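Local coordinates for protein predicted sugar phosphatases of the HAD superfamily (Cytophaga hutchinsonii, PDB 2HX1) that is probably a magnesium-dependent sugar phosphatase of the HAD superfamily that hydrolyses phosphate esters, its natural substrate not being established, at residues 57-60 with 61-64; 145-148 with 149-153; 216-220 with 221-225. All coordinates share one frame; numbering follows the deposited sequence.

Interaction 1: residues 57-60 with 61-64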
ATOM      1  N   SER A  57      14.103 -16.440  16.653  1.00 31.14           N
ATOM      2  CA  SER A  57      15.083 -17.262  15.931  1.00 30.60           C
ATOM      3  C   SER A  57      15.805 -18.267  16.840  1.00 28.86           C
ATOM      4  O   SER A  57      16.595 -19.035  16.331  1.00 28.17           O
ATOM      5  CB  SER A  57      16.153 -16.394  15.244  1.00 28.52           C
ATOM      6  OG  SER A  57      16.951 -15.751  16.213  1.00 28.10           O
ATOM      7  N   ARG A  58      15.574 -18.182  18.155  1.00 26.74           N
ATOM      8  CA  ARG A  58      16.180 -19.036  19.177  0.50 28.41           C
ATOM      9  C   ARG A  58      15.187 -19.183  20.328  1.00 28.87           C
ATOM     10  O   ARG A  58      14.278 -18.372  20.462  1.00 28.34           O
ATOM     11  CB  ARG A  58      17.452 -18.378  19.735  0.50 29.79           C
ATOM     12  CG  ARG A  58      18.708 -18.653  18.947  0.50 34.10           C
ATOM     13  CD  ARG A  58      19.775 -17.565  19.109  0.50 37.18           C
ATOM     14  NE  ARG A  58      20.679 -17.590  17.956  0.50 37.53           N
ATOM     15  CZ  ARG A  58      20.532 -16.855  16.852  0.50 39.96           C
ATOM     16  NH1 ARG A  58      19.535 -15.989  16.731  0.50 35.73           N
ATOM     17  NH2 ARG A  58      21.405 -16.974  15.860  0.50 45.32           N
ATOM     18  N   SER A  59      15.391 -20.183  21.177  1.00 28.06           N
ATOM     19  CA  SER A  59      14.643 -20.315  22.428  1.00 28.30           C
ATOM     20  C   SER A  59      15.076 -19.245  23.420  1.00 28.28           C
ATOM     21  O   SER A  59      16.162 -18.706  23.286  1.00 28.32           O
ATOM     22  CB  SER A  59      14.911 -21.670  23.076  1.00 31.28           C
ATOM     23  OG  SER A  59      16.258 -21.797  23.533  1.00 26.15           O
ATOM     24  N   PRO A  60      14.241 -18.953  24.430  1.00 29.67           N
ATOM     25  CA  PRO A  60      14.648 -18.031  25.517  1.00 29.49           C
ATOM     26  C   PRO A  60      15.958 -18.432  26.202  1.00 28.48           C
ATOM     27  O   PRO A  60      16.777 -17.570  26.518  1.00 25.51           O
ATOM     28  CB  PRO A  60      13.486 -18.110  26.500  1.00 31.76           C
ATOM     29  CG  PRO A  60      12.312 -18.445  25.648  1.00 32.68           C
ATOM     30  CD  PRO A  60      12.856 -19.426  24.614  1.00 29.50           C
ATOM     31  N   GLU A  61      16.149 -19.736  26.388  1.00 29.32           N
ATOM     32  CA  GLU A  61      17.383 -20.307  26.963  1.00 30.57           C
ATOM     33  C   GLU A  61      18.618 -19.954  26.139  1.00 29.56           C
ATOM     34  O   GLU A  61      19.643 -19.591  26.692  1.00 30.51           O
ATOM     35  CB  GLU A  61      17.265 -21.855  27.083  1.00 32.53           C
ATOM     36  CG  GLU A  61      15.992 -22.365  27.869  1.00 45.61           C
ATOM     37  CD  GLU A  61      14.740 -22.687  26.961  1.00 52.35           C
ATOM     38  OE1 GLU A  61      14.588 -23.858  26.496  1.00 50.41           O
ATOM     39  OE2 GLU A  61      13.900 -21.785  26.738  1.00 46.29           O
ATOM     40  N   GLN A  62      18.502 -20.058  24.816  1.00 28.79           N
ATOM     41  CA  GLN A  62      19.578 -19.688  23.875  1.00 30.27           C
ATOM     42  C   GLN A  62      19.752 -18.193  23.768  1.00 27.10           C
ATOM     43  O   GLN A  62      20.867 -17.722  23.663  1.00 25.48           O
ATOM     44  CB  GLN A  62      19.322 -20.277  22.477  1.00 30.08           C
ATOM     45  CG  GLN A  62      19.567 -21.794  22.387  1.00 31.80           C
ATOM     46  CD  GLN A  62      19.145 -22.412  21.017  1.00 39.94           C
ATOM     47  OE1 GLN A  62      17.990 -22.232  20.534  1.00 46.68           O
ATOM     48  NE2 GLN A  62      20.083 -23.145  20.392  1.00 41.80           N
ATOM     49  N   LEU A  63      18.659 -17.439  23.809  1.00 27.01           N
ATOM     50  CA  LEU A  63      18.736 -15.983  23.866  1.00 25.64           C
ATOM     51  C   LEU A  63      19.483 -15.527  25.123  1.00 25.55           C
ATOM     52  O   LEU A  63      20.316 -14.618  25.048  1.00 25.99           O
ATOM     53  CB  LEU A  63      17.322 -15.379  23.826  1.00 27.99           C
ATOM     54  CG  LEU A  63      16.477 -15.532  22.561  1.00 27.25           C
ATOM     55  CD1 LEU A  63      15.054 -14.991  22.836  1.00 27.46           C
ATOM     56  CD2 LEU A  63      17.145 -14.775  21.441  1.00 18.63           C
ATOM     57  N   ALA A  64      19.205 -16.170  26.260  1.00 25.82           N
ATOM     58  CA  ALA A  64      19.920 -15.875  27.519  1.00 27.37           C
ATOM     59  C   ALA A  64      21.391 -16.273  27.441  1.00 28.31           C
ATOM     60  O   ALA A  64      22.249 -15.543  27.929  1.00 27.24           O
ATOM     61  CB  ALA A  64      19.248 -16.548  28.738  1.00 24.33           C
TER
HETATM   62  O   HOH W   1      17.004 -24.344  24.152  1.00 36.58           O

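Interaction 2: residues 145-148 with 149-153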
ATOM      1  N   ASN A 145      18.455 -21.048   0.403  1.00 20.96           N
ATOM      2  CA  ASN A 145      18.678 -20.398  -0.885  1.00 21.21           C
ATOM      3  C   ASN A 145      17.437 -19.631  -1.227  1.00 21.25           C
ATOM      4  O   ASN A 145      16.382 -20.225  -1.441  1.00 20.21           O
ATOM      5  CB  ASN A 145      19.002 -21.383  -2.024  1.00 22.04           C
ATOM      6  CG  ASN A 145      19.247 -20.678  -3.376  1.00 24.17           C
ATOM      7  OD1 ASN A 145      18.397 -19.915  -3.868  1.00 18.05           O
ATOM      8  ND2 ASN A 145      20.404 -20.955  -3.994  1.00 24.53           N
ATOM      9  N   TRP A 146      17.567 -18.306  -1.302  1.00 22.82           N
ATOM     10  CA  TRP A 146      16.415 -17.434  -1.482  1.00 22.90           C
ATOM     11  C   TRP A 146      15.744 -17.595  -2.839  1.00 22.64           C
ATOM     12  O   TRP A 146      14.540 -17.528  -2.937  1.00 24.11           O
ATOM     13  CB  TRP A 146      16.802 -15.958  -1.314  1.00 24.82           C
ATOM     14  CG  TRP A 146      16.890 -15.447   0.117  1.00 24.48           C
ATOM     15  CD1 TRP A 146      17.078 -16.178   1.251  1.00 22.97           C
ATOM     16  CD2 TRP A 146      16.861 -14.078   0.528  1.00 21.33           C
ATOM     17  NE1 TRP A 146      17.143 -15.353   2.351  1.00 23.13           N
ATOM     18  CE2 TRP A 146      17.012 -14.056   1.935  1.00 22.40           C
ATOM     19  CE3 TRP A 146      16.709 -12.878  -0.147  1.00 21.69           C
ATOM     20  CZ2 TRP A 146      17.018 -12.873   2.670  1.00 25.50           C
ATOM     21  CZ3 TRP A 146      16.719 -11.697   0.588  1.00 23.10           C
ATOM     22  CH2 TRP A 146      16.856 -11.706   1.980  1.00 20.95           C
ATOM     23  N   PHE A 147      16.522 -17.752  -3.898  1.00 22.62           N
ATOM     24  CA  PHE A 147      15.953 -17.906  -5.235  1.00 23.44           C
ATOM     25  C   PHE A 147      15.085 -19.140  -5.290  1.00 23.36           C
ATOM     26  O   PHE A 147      13.921 -19.088  -5.772  1.00 23.25           O
ATOM     27  CB  PHE A 147      17.049 -17.977  -6.285  1.00 24.58           C
ATOM     28  CG  PHE A 147      16.578 -18.376  -7.664  1.00 25.14           C
ATOM     29  CD1 PHE A 147      15.895 -17.490  -8.472  1.00 24.79           C
ATOM     30  CD2 PHE A 147      16.893 -19.645  -8.188  1.00 27.77           C
ATOM     31  CE1 PHE A 147      15.504 -17.854  -9.773  1.00 26.51           C
ATOM     32  CE2 PHE A 147      16.504 -20.011  -9.482  1.00 28.93           C
ATOM     33  CZ  PHE A 147      15.824 -19.107 -10.283  1.00 28.57           C
ATOM     34  N   HIS A 148      15.634 -20.239  -4.772  1.00 22.61           N
ATOM     35  CA  HIS A 148      14.912 -21.505  -4.711  1.00 22.22           C
ATOM     36  C   HIS A 148      13.695 -21.465  -3.802  1.00 21.77           C
ATOM     37  O   HIS A 148      12.570 -21.783  -4.196  1.00 22.12           O
ATOM     38  CB  HIS A 148      15.849 -22.638  -4.274  1.00 24.45           C
ATOM     39  CG  HIS A 148      16.889 -22.982  -5.294  1.00 28.78           C
ATOM     40  ND1 HIS A 148      18.066 -23.629  -4.970  1.00 29.41           N
ATOM     41  CD2 HIS A 148      16.933 -22.759  -6.631  1.00 31.07           C
ATOM     42  CE1 HIS A 148      18.790 -23.783  -6.065  1.00 34.93           C
ATOM     43  NE2 HIS A 148      18.131 -23.254  -7.085  1.00 31.78           N
ATOM     44  N   ASP A 149      13.905 -21.008  -2.580  1.00 23.29           N
ATOM     45  CA  ASP A 149      12.909 -21.208  -1.515  1.00 22.10           C
ATOM     46  C   ASP A 149      11.915 -20.095  -1.312  1.00 21.81           C
ATOM     47  O   ASP A 149      10.843 -20.342  -0.773  1.00 23.17           O
ATOM     48  CB  ASP A 149      13.635 -21.577  -0.232  1.00 21.68           C
ATOM     49  CG  ASP A 149      14.368 -22.903  -0.369  1.00 28.23           C
ATOM     50  OD1 ASP A 149      14.086 -23.609  -1.374  1.00 25.87           O
ATOM     51  OD2 ASP A 149      15.191 -23.252   0.510  1.00 27.18           O
ATOM     52  N   LEU A 150      12.217 -18.880  -1.760  1.00 22.55           N
ATOM     53  CA  LEU A 150      11.175 -17.847  -1.837  1.00 21.71           C
ATOM     54  C   LEU A 150      10.149 -18.172  -2.913  1.00 21.27           C
ATOM     55  O   LEU A 150       8.934 -18.016  -2.714  1.00 20.62           O
ATOM     56  CB  LEU A 150      11.763 -16.462  -2.107  1.00 21.66           C
ATOM     57  CG  LEU A 150      12.640 -16.015  -0.930  1.00 25.70           C
ATOM     58  CD1 LEU A 150      13.149 -14.637  -1.150  1.00 19.85           C
ATOM     59  CD2 LEU A 150      11.891 -16.126   0.422  1.00 16.93           C
ATOM     60  N   ASN A 151      10.653 -18.584  -4.070  1.00 21.68           N
ATOM     61  CA  ASN A 151       9.803 -19.158  -5.102  1.00 22.54           C
ATOM     62  C   ASN A 151       9.001 -20.337  -4.597  1.00 21.40           C
ATOM     63  O   ASN A 151       7.774 -20.365  -4.789  1.00 21.70           O
ATOM     64  CB  ASN A 151      10.601 -19.521  -6.345  1.00 21.49           C
ATOM     65  CG  ASN A 151      10.791 -18.344  -7.271  1.00 24.98           C
ATOM     66  OD1 ASN A 151       9.812 -17.812  -7.809  1.00 19.21           O
ATOM     67  ND2 ASN A 151      12.049 -17.943  -7.492  1.00 14.05           N
ATOM     68  N   LYS A 152       9.640 -21.295  -3.925  1.00 21.29           N
ATOM     69  CA  LYS A 152       8.872 -22.453  -3.403  1.00 24.25           C
ATOM     70  C   LYS A 152       7.824 -22.017  -2.367  1.00 22.19           C
ATOM     71  O   LYS A 152       6.767 -22.591  -2.310  1.00 21.67           O
ATOM     72  CB  LYS A 152       9.778 -23.515  -2.744  1.00 25.61           C
ATOM     73  CG  LYS A 152      10.451 -24.497  -3.698  1.00 34.28           C
ATOM     74  CD  LYS A 152      11.197 -25.644  -2.930  1.00 30.75           C
ATOM     75  CE  LYS A 152      10.941 -27.029  -3.587  1.00 39.68           C
ATOM     76  NZ  LYS A 152      11.924 -28.121  -3.230  1.00 44.34           N
ATOM     77  N   THR A 153       8.124 -21.009  -1.546  1.00 22.95           N
ATOM     78  CA  THR A 153       7.165 -20.531  -0.532  1.00 22.06           C
ATOM     79  C   THR A 153       5.953 -19.864  -1.181  1.00 22.11           C
ATOM     80  O   THR A 153       4.801 -20.097  -0.787  1.00 20.43           O
ATOM     81  CB  THR A 153       7.833 -19.544   0.432  1.00 26.89           C
ATOM     82  OG1 THR A 153       8.892 -20.221   1.096  1.00 25.83           O
ATOM     83  CG2 THR A 153       6.844 -19.008   1.485  1.00 20.71           C
TER
HETATM   84  O   HOH W   2      17.630 -23.824   0.126  1.00 25.18           O

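Interaction 3: residues 216-220 with 221-225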
HETATM    1  N   MSE A 216       2.270 -12.253  35.518  1.00 25.18           N
HETATM    2  CA  MSE A 216       3.256 -12.787  36.450  1.00 27.28           C
HETATM    3  C   MSE A 216       3.556 -11.792  37.558  1.00 25.26           C
HETATM    4  O   MSE A 216       3.673 -12.164  38.711  1.00 25.07           O
HETATM    5  CB  MSE A 216       4.536 -13.188  35.728  1.00 26.34           C
HETATM    6  CG  MSE A 216       4.314 -14.435  34.880  1.00 33.58           C
HETATM    7 SE   MSE A 216       5.944 -15.186  34.230  0.70 35.41          SE
HETATM    8  CE  MSE A 216       6.638 -16.056  35.993  1.00 56.80           C
ATOM      9  N   LEU A 217       3.688 -10.517  37.219  1.00 24.40           N
ATOM     10  CA  LEU A 217       3.981  -9.509  38.238  1.00 24.75           C
ATOM     11  C   LEU A 217       2.816  -9.402  39.221  1.00 25.83           C
ATOM     12  O   LEU A 217       2.993  -9.347  40.440  1.00 24.71           O
ATOM     13  CB  LEU A 217       4.315  -8.152  37.594  1.00 26.47           C
ATOM     14  CG  LEU A 217       5.666  -8.079  36.838  1.00 25.72           C
ATOM     15  CD1 LEU A 217       5.683  -6.965  35.791  1.00 18.77           C
ATOM     16  CD2 LEU A 217       6.846  -7.975  37.780  1.00 25.16           C
ATOM     17  N   ARG A 218       1.609  -9.423  38.694  1.00 26.35           N
ATOM     18  CA  ARG A 218       0.436  -9.344  39.528  1.00 29.57           C
ATOM     19  C   ARG A 218       0.335 -10.477  40.532  1.00 30.98           C
ATOM     20  O   ARG A 218      -0.289 -10.277  41.594  1.00 30.18           O
ATOM     21  CB  ARG A 218      -0.841  -9.268  38.677  1.00 29.54           C
ATOM     22  CG  ARG A 218      -1.111  -7.871  38.152  1.00 34.06           C
ATOM     23  CD  ARG A 218      -2.450  -7.786  37.399  1.00 37.14           C
ATOM     24  NE  ARG A 218      -3.616  -7.771  38.295  1.00 51.13           N
ATOM     25  CZ  ARG A 218      -4.065  -6.706  38.983  1.00 48.68           C
ATOM     26  NH1 ARG A 218      -3.450  -5.529  38.920  1.00 44.36           N
ATOM     27  NH2 ARG A 218      -5.148  -6.833  39.761  1.00 45.58           N
ATOM     28  N   GLN A 219       0.941 -11.638  40.231  1.00 30.67           N
ATOM     29  CA  GLN A 219       0.925 -12.771  41.175  1.00 32.37           C
ATOM     30  C   GLN A 219       1.816 -12.559  42.411  1.00 31.79           C
ATOM     31  O   GLN A 219       1.785 -13.373  43.352  1.00 32.46           O
ATOM     32  CB  GLN A 219       1.332 -14.088  40.489  1.00 30.57           C
ATOM     33  CG  GLN A 219       0.323 -14.593  39.464  1.00 35.91           C
ATOM     34  CD  GLN A 219       0.838 -15.818  38.685  1.00 40.37           C
ATOM     35  OE1 GLN A 219       0.604 -15.948  37.475  1.00 55.39           O
ATOM     36  NE2 GLN A 219       1.553 -16.714  39.378  1.00 53.66           N
ATOM     37  N   LYS A 220       2.659 -11.537  42.399  1.00 30.82           N
ATOM     38  CA  LYS A 220       3.560 -11.317  43.518  1.00 30.34           C
ATOM     39  C   LYS A 220       3.575  -9.881  44.049  1.00 28.77           C
ATOM     40  O   LYS A 220       4.234  -9.598  45.040  1.00 29.56           O
ATOM     41  CB  LYS A 220       4.985 -11.776  43.178  1.00 30.71           C
ATOM     42  CG  LYS A 220       5.612 -11.062  42.014  1.00 33.66           C
ATOM     43  CD  LYS A 220       7.082 -11.482  41.860  1.00 40.25           C
ATOM     44  CE  LYS A 220       7.687 -10.943  40.543  1.00 42.07           C
ATOM     45  NZ  LYS A 220       9.187 -11.055  40.495  1.00 51.04           N
HETATM   46  N   MSE A 221       2.836  -8.975  43.432  1.00 28.34           N
HETATM   47  CA  MSE A 221       2.818  -7.606  43.927  1.00 27.43           C
HETATM   48  C   MSE A 221       1.621  -6.823  43.468  1.00 26.96           C
HETATM   49  O   MSE A 221       0.960  -7.185  42.498  1.00 28.49           O
HETATM   50  CB  MSE A 221       4.063  -6.848  43.462  1.00 25.09           C
HETATM   51  CG  MSE A 221       4.068  -6.497  41.975  1.00 28.08           C
HETATM   52 SE   MSE A 221       5.858  -5.796  41.445  0.70 27.49          SE
HETATM   53  CE  MSE A 221       6.779  -7.496  41.476  1.00 35.12           C
ATOM     54  N   GLU A 222       1.373  -5.710  44.147  1.00 27.63           N
ATOM     55  CA  GLU A 222       0.421  -4.727  43.652  1.00 29.68           C
ATOM     56  C   GLU A 222       1.090  -3.890  42.558  1.00 26.48           C
ATOM     57  O   GLU A 222       2.057  -3.191  42.782  1.00 23.10           O
ATOM     58  CB  GLU A 222      -0.103  -3.792  44.754  1.00 29.53           C
ATOM     59  CG  GLU A 222      -1.221  -2.881  44.267  1.00 32.46           C
ATOM     60  CD  GLU A 222      -1.569  -1.759  45.241  1.00 39.54           C
ATOM     61  OE1 GLU A 222      -0.698  -1.342  46.044  1.00 45.86           O
ATOM     62  OE2 GLU A 222      -2.731  -1.279  45.182  1.00 53.03           O
ATOM     63  N   ILE A 223       0.530  -3.948  41.372  1.00 27.00           N
ATOM     64  CA  ILE A 223       1.111  -3.258  40.255  1.00 25.25           C
ATOM     65  C   ILE A 223       0.027  -2.891  39.273  1.00 26.00           C
ATOM     66  O   ILE A 223      -0.900  -3.671  39.015  1.00 29.19           O
ATOM     67  CB  ILE A 223       2.238  -4.081  39.587  1.00 26.79           C
ATOM     68  CG1 ILE A 223       2.905  -3.268  38.458  1.00 26.45           C
ATOM     69  CG2 ILE A 223       1.754  -5.437  39.094  1.00 23.42           C
ATOM     70  CD1 ILE A 223       4.268  -3.787  38.144  1.00 26.64           C
ATOM     71  N   SER A 224       0.130  -1.677  38.739  1.00 26.30           N
ATOM     72  CA  SER A 224      -0.745  -1.256  37.657  1.00 26.41           C
ATOM     73  C   SER A 224       0.121  -1.082  36.396  1.00 24.99           C
ATOM     74  O   SER A 224       1.359  -1.057  36.481  1.00 24.93           O
ATOM     75  CB  SER A 224      -1.496   0.024  38.034  1.00 25.05           C
ATOM     76  OG  SER A 224      -0.642   1.139  38.036  1.00 30.12           O
ATOM     77  N   LYS A 225      -0.537  -1.006  35.244  1.00 22.62           N
ATOM     78  CA  LYS A 225       0.157  -0.994  33.938  1.00 27.14           C
ATOM     79  C   LYS A 225       1.038   0.253  33.739  1.00 28.04           C
ATOM     80  O   LYS A 225       2.115   0.176  33.137  1.00 29.42           O
ATOM     81  CB  LYS A 225      -0.836  -1.192  32.779  1.00 26.29           C
ATOM     82  CG  LYS A 225      -1.469  -2.610  32.770  1.00 30.19           C
ATOM     83  CD  LYS A 225      -2.523  -2.854  31.691  1.00 30.51           C
ATOM     84  CE  LYS A 225      -3.224  -1.584  31.296  1.00 41.56           C
TER

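Interaction 1: residues 57-60 with 61-64
Arg58 lays the start of its side chain over Gln62: CB lies 3.8 Å from Gln62 CB, and the two side chains cross at about a right angle. The same Arg58 CB also meets Leu63 CD2, while the rest of the side chain leads away from the turn. Ser59 is the N-cap of helix 60-69. Its OG sits between its own N and carbonyl carbon (chi1 67°), and from there it accepts the Gln62 N-H at 3.1 Å. Gln62 answers through its amide, OE1 lying 3.4 Å from Ser59 N, a weak bond although the N-H points almost straight at the oxygen. The reciprocal pair is a capping box. Ser59 O, meanwhile, takes Leu63 N at 2.8 Å in the first helical turn. A water 2.7 Å from Ser59 OG donates a weak bond to Glu61 OE1. With the hydroxyl gone, as in an alanine here, Gln62 N would probably lose its capping acceptor and the water its hydroxyl partner. Pro60 follows with its ring alongside Glu61, whose bent chain brings OE2 within 3.3 Å of Pro60 CD; Pro60 O receives Ala64 N at 2.8 Å. Leu63 and Ala64 pack on Ile80 of strand 80-82, and Ser59 and Pro60 touch Tyr111. The capping box lies at the start of the helix that follows strand 48-53 of the HAD core, the strand whose C-terminal end carries motif II in this superfamily. Chemically, the helix start is closed by hydroxyl, amide and backbone oxygens taking up N-H groups, and the Glu61 carboxylate beside it is likely to be favoured by the positive end of the helix dipole.

Interaction 2: residues 145-148 with 149-153
Leu150 lies alongside Trp146 one turn on, both pointing the same way, with Leu150 CD1 3.9 Å from Trp146 CB and reaching the indole obliquely. Their backbones are joined as well, Leu150 N donating to Trp146 O at 2.9 Å. The indole NE1 is held by Asp141 O, and both side chains pack on Val187 and Met190 of helix 184-195. Asn151 turns its amide back to the preceding turn: ND2 donates to Phe147 O at 2.8 Å, with the oxygen close to the amide plane and the donor in the carbonyl plane. The Phe147 ring stands nearly upright to that amide, at 84°. Asn151 OD1 accepts from Ile182 N of the second subunit; Trp146 stacks edge to face with Phe147 of that subunit, and Phe147 likewise with its Trp146. At the helix start, Asn145 OD1 accepts His148 N at 2.9 Å from above the carbonyl plane, an N-cap bond. A water joins Asn145 N to Asp149 OD2, at 2.5 Å from the latter. The capped helix 146-159 is the connection of a beta-alpha-beta unit between parallel strands 133-138 and 164-167, in a second sheet consistent with the cap domain of a HAD phosphatase.

Interaction 3: residues 216-220 with 221-225
Met221, a selenomethionine, curls back along Leu217 and Lys220 at the turn behind helix 208-218. Its CB starts beside the peptide that links it to Lys220. CG then lies over the preceding helical turn, 3.4 Å from Leu217 O, and a turn about the CG-SE bond (chi3 74°) folds the terminal methyl back toward the helix. There CE touches both Leu217 CD2, at 3.7 Å, and Lys220 CE, also at 3.7 Å. The extended Lys220 chain runs beside Met221 and offers its methylenes to the methyl; NZ goes on to a long, weak ion pair with Asp48. Leu217 O is the hub of the turn, taking Lys220 N at 3.0 Å and, at an N-H...O angle of only 127°, a weak bond from Met221 N. This is the helix-to-strand link of the parallel HAD core: the chain leaves helix 208-218 here and goes on to strand 228-232, with Leu217 packed on Tyr50 of strand 48-53 and both Leu217 and Ile223 on Ile228. Ile223 points back at the helix. Its CG2 branch touches Leu217 CB at 4.0 Å and Arg218 CG at 3.9 Å, while CD1, on the other branch, approaches Leu217 CD1. Arg218 bends at chi3, which brings NH1 to Ile223 O, 3.2 Å away, at the edge of the guanidinium and near its plane. Tyr214 OH makes weak hydrogen bonds to both Arg218 NH1 and Ile223 O.

The three contacts are separate, in series along the chain, with no atoms touching. Interactions 2 and 3 lie on opposite sides of the chain's centre, their own centres about 46 Å apart; interaction 1 lies about 26 Å from interaction 2 and 25 Å from interaction 3, centre to centre. Interactions 1 and 3 belong to the sheet whose strands lead to the magnesium site of Asp20, Phe22 and Asp233, interaction 3 preceding strand 228-232 and Asp233 following it. Interaction 2 belongs to the second sheet and the subunit interface. A bound EPE buffer molecule lies about 6 Å from the side chain of Arg58 in one of its two conformers.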